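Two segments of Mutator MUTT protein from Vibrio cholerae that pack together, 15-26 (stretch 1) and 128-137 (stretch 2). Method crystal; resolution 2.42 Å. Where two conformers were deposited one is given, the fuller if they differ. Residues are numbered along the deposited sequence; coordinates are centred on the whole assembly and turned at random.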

# COMPACT_ATOMS: atom_id res chain seq x y z
N GLY A 15 0.07 -1.56 1.24
CA GLY A 15 1.20 -0.93 1.92
C GLY A 15 1.24 0.59 1.90
O GLY A 15 1.16 1.23 0.83
N ILE A 16 1.42 1.16 3.10
CA ILE A 16 1.89 2.51 3.27
C ILE A 16 3.37 2.48 3.31
O ILE A 16 3.95 2.19 4.33
CB ILE A 16 1.41 3.17 4.57
CG1 ILE A 16 -0.07 3.28 4.52
CG2 ILE A 16 2.00 4.57 4.74
CD1 ILE A 16 -0.64 2.35 5.44
N ILE A 17 3.96 2.81 2.19
CA ILE A 17 5.38 2.83 1.98
C ILE A 17 5.91 4.18 2.42
O ILE A 17 5.59 5.20 1.85
CB ILE A 17 5.71 2.57 0.55
CG1 ILE A 17 5.17 1.18 0.16
CG2 ILE A 17 7.15 2.56 0.38
CD1 ILE A 17 5.08 0.92 -1.34
N PHE A 18 6.70 4.14 3.47
CA PHE A 18 7.19 5.30 4.18
C PHE A 18 8.65 5.53 3.78
O PHE A 18 9.42 4.58 3.59
CB PHE A 18 7.06 5.10 5.69
CG PHE A 18 5.75 5.56 6.27
CD1 PHE A 18 5.24 6.78 5.93
CD2 PHE A 18 5.05 4.81 7.19
CE1 PHE A 18 4.07 7.24 6.46
CE2 PHE A 18 3.87 5.27 7.73
N ASN A 19 9.02 6.80 3.64
CA ASN A 19 10.43 7.16 3.63
C ASN A 19 11.02 7.16 5.02
O ASN A 19 10.31 6.97 5.99
CB ASN A 19 10.64 8.53 3.01
CG ASN A 19 10.00 9.65 3.83
OD1 ASN A 19 9.27 9.38 4.78
ND2 ASN A 19 10.29 10.90 3.48
N SER A 20 12.31 7.47 5.09
CA SER A 20 13.07 7.35 6.31
C SER A 20 12.57 8.33 7.36
O SER A 20 12.46 7.96 8.51
CB SER A 20 14.58 7.55 6.05
OG SER A 20 15.29 6.30 5.87
N ASP A 21 12.23 9.55 6.96
CA ASP A 21 11.65 10.52 7.91
C ASP A 21 10.18 10.27 8.21
O ASP A 21 9.63 10.86 9.09
CB ASP A 21 11.76 11.94 7.38
CG ASP A 21 13.16 12.47 7.47
OD1 ASP A 21 13.80 12.46 8.58
OD2 ASP A 21 13.63 12.93 6.42
N GLN A 22 9.55 9.36 7.47
CA GLN A 22 8.13 9.12 7.62
C GLN A 22 7.39 10.43 7.44
O GLN A 22 6.51 10.77 8.23
CB GLN A 22 7.84 8.52 8.99
CG GLN A 22 8.47 7.18 9.17
CD GLN A 22 8.26 6.67 10.55
OE1 GLN A 22 7.75 7.41 11.42
NE2 GLN A 22 8.65 5.44 10.80
N SER A 23 7.79 11.17 6.42
CA SER A 23 7.13 12.40 6.04
C SER A 23 6.46 12.20 4.68
O SER A 23 5.68 13.02 4.25
CB SER A 23 8.14 13.60 6.00
OG SER A 23 9.24 13.38 5.09
N GLU A 24 6.75 11.12 4.00
CA GLU A 24 6.26 10.94 2.62
C GLU A 24 5.86 9.50 2.45
O GLU A 24 6.39 8.61 3.11
CB GLU A 24 7.33 11.35 1.55
CG GLU A 24 7.78 12.79 1.60
CD GLU A 24 8.82 13.21 0.51
OE2 GLU A 24 9.33 14.40 0.51
N ILE A 25 4.88 9.26 1.62
CA ILE A 25 4.61 7.89 1.23
C ILE A 25 4.58 7.75 -0.30
O ILE A 25 4.19 8.68 -0.99
CB ILE A 25 3.26 7.32 1.86
CG1 ILE A 25 2.06 7.81 1.11
CG2 ILE A 25 3.16 7.63 3.32
CD1 ILE A 25 1.90 9.26 1.11
N PHE A 26 4.98 6.55 -0.76
CA PHE A 26 4.87 6.14 -2.17
C PHE A 26 3.54 5.43 -2.56
O PHE A 26 3.18 4.33 -2.06
CB PHE A 26 6.01 5.19 -2.55
CG PHE A 26 6.21 5.05 -4.01
CD1 PHE A 26 6.85 6.06 -4.72
CD2 PHE A 26 5.73 3.92 -4.68
CE1 PHE A 26 7.04 5.97 -6.08
CE2 PHE A 26 5.95 3.78 -6.03
CZ PHE A 26 6.62 4.84 -6.78
N PRO A 128 -10.50 5.74 4.88
CA PRO A 128 -10.13 5.66 6.30
C PRO A 128 -8.65 5.37 6.54
O PRO A 128 -8.13 5.81 7.58
CB PRO A 128 -10.99 4.51 6.85
CG PRO A 128 -11.66 3.82 5.66
CD PRO A 128 -11.56 4.77 4.48
N VAL A 129 -7.96 4.70 5.60
CA VAL A 129 -6.56 4.46 5.79
C VAL A 129 -5.79 5.74 5.51
O VAL A 129 -4.82 6.02 6.20
CB VAL A 129 -6.04 3.36 4.93
CG1 VAL A 129 -4.51 3.31 5.02
CG2 VAL A 129 -6.70 2.00 5.31
N VAL A 130 -6.20 6.51 4.51
CA VAL A 130 -5.55 7.79 4.17
C VAL A 130 -5.63 8.69 5.37
O VAL A 130 -4.70 9.39 5.69
CB VAL A 130 -6.21 8.51 2.95
CG1 VAL A 130 -5.74 9.99 2.80
CG2 VAL A 130 -5.91 7.77 1.69
N LYS A 131 -6.76 8.65 6.04
CA LYS A 131 -6.99 9.57 7.13
C LYS A 131 -6.18 9.10 8.32
O LYS A 131 -5.61 9.93 9.01
CB LYS A 131 -8.47 9.70 7.41
CG LYS A 131 -9.20 10.35 6.23
CD LYS A 131 -10.71 10.23 6.32
CE LYS A 131 -11.38 11.02 5.17
NZ LYS A 131 -12.88 11.08 5.19
N GLN A 132 -6.05 7.77 8.50
CA GLN A 132 -5.28 7.24 9.62
C GLN A 132 -3.82 7.59 9.47
O GLN A 132 -3.19 7.89 10.45
CB GLN A 132 -5.41 5.71 9.75
CG GLN A 132 -5.20 5.28 11.20
CD GLN A 132 -4.89 3.80 11.40
NE2 GLN A 132 -4.67 3.40 12.67
N VAL A 133 -3.29 7.54 8.24
CA VAL A 133 -1.91 7.93 8.00
C VAL A 133 -1.74 9.41 8.38
O VAL A 133 -0.79 9.80 9.03
CB VAL A 133 -1.54 7.71 6.56
CG1 VAL A 133 -0.13 8.22 6.29
CG2 VAL A 133 -1.66 6.25 6.20
N ILE A 134 -2.70 10.21 7.98
CA ILE A 134 -2.62 11.65 8.13
C ILE A 134 -2.70 11.92 9.65
O ILE A 134 -1.88 12.64 10.20
CB ILE A 134 -3.75 12.35 7.26
CG1 ILE A 134 -3.23 12.78 5.86
CG2 ILE A 134 -4.36 13.54 7.98
CD1 ILE A 134 -4.27 13.41 4.98
N ALA A 135 -3.65 11.28 10.33
CA ALA A 135 -3.80 11.48 11.76
C ALA A 135 -2.54 11.04 12.50
O ALA A 135 -2.08 11.76 13.37
CB ALA A 135 -5.06 10.71 12.29
N GLN A 136 -1.98 9.88 12.16
CA GLN A 136 -0.69 9.47 12.70
C GLN A 136 0.49 10.25 12.12
O GLN A 136 1.55 9.66 11.95
CB GLN A 136 -0.46 7.97 12.42
CG GLN A 136 -1.61 7.01 12.81
CD GLN A 136 -1.74 6.82 14.30
OE1 GLN A 136 -2.59 7.46 14.96
NE2 GLN A 136 -0.92 5.93 14.85
N PHE A 137 0.32 11.56 11.89
CA PHE A 137 1.16 12.41 10.99
C PHE A 137 2.18 11.60 10.23
O PHE A 137 3.34 11.97 10.20
CB PHE A 137 1.93 13.51 11.75
CG PHE A 137 1.06 14.49 12.50
CD1 PHE A 137 -0.25 14.74 12.13
CD2 PHE A 137 1.58 15.18 13.60
CE1 PHE A 137 -1.03 15.64 12.85
CE2 PHE A 137 0.81 16.07 14.32
CZ PHE A 137 -0.49 16.31 13.95

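A helix laid across a beta hairpin is a common arrangement, and this pair from the Vibrio cholerae MutT protein is a compact example. Stretch 1 is a hairpin: strand residues from Gly15 onward run into a type I turn from Asn19 to Gln22, and the chain returns in a second strand from Glu24. The two arms are tied by backbone hydrogen bonds from Phe26 N to Ile17 O (3.0 Å) and from Asn19 N to Glu24 O (3.2 Å). Stretch 2 is helical through Ala135. Its axis lies 31° from the direction of the first strand and approaches it to 10.9 Å, leaving room for side chains between the backbones.

Within the loop, Asn19 OD1 accepts hydrogen bonds from Ser23 N (2.8 Å) and Glu24 N (3.2 Å), while Asn19 ND2 donates to Ser23 OG (3.1 Å), so one amide side chain braces the reversal from inside. No hydrogen bond crosses the gap among the modelled atoms; the side-chain packing is apolar. Val133 is its hub, pointing toward the hairpin with chi1 in t. Val133 CG2 lies 3.8 Å from Ile16 CG1, and Val133 CG1 meets Phe18 CE1 at 4.3 Å and, more loosely, Ile25 CG2 at 4.5 Å. One turn earlier in the helix, Val129 also points toward the sheet, and Val129 CG1 sits 4.0 Å from Ile16 CD1. The i, i+4 spacing thus lets one isoleucine touch two valines. Ile16 and Ile25, on adjacent strands, both face the helix, whereas the intervening alternation leaves Ile17 out of its reach. Ile16, Ile25, Val129 and Val133 suit this buried setting as compact, branched hydrocarbons with no polar groups to satisfy. Phe18, partly exposed, also points toward the helix, and its longer side chain carries the ring to Val133. The interface is small, 180 Å² summed over both sides, and at its exposed margin Gln22 O and Phe137 O lie 3.9 Å apart.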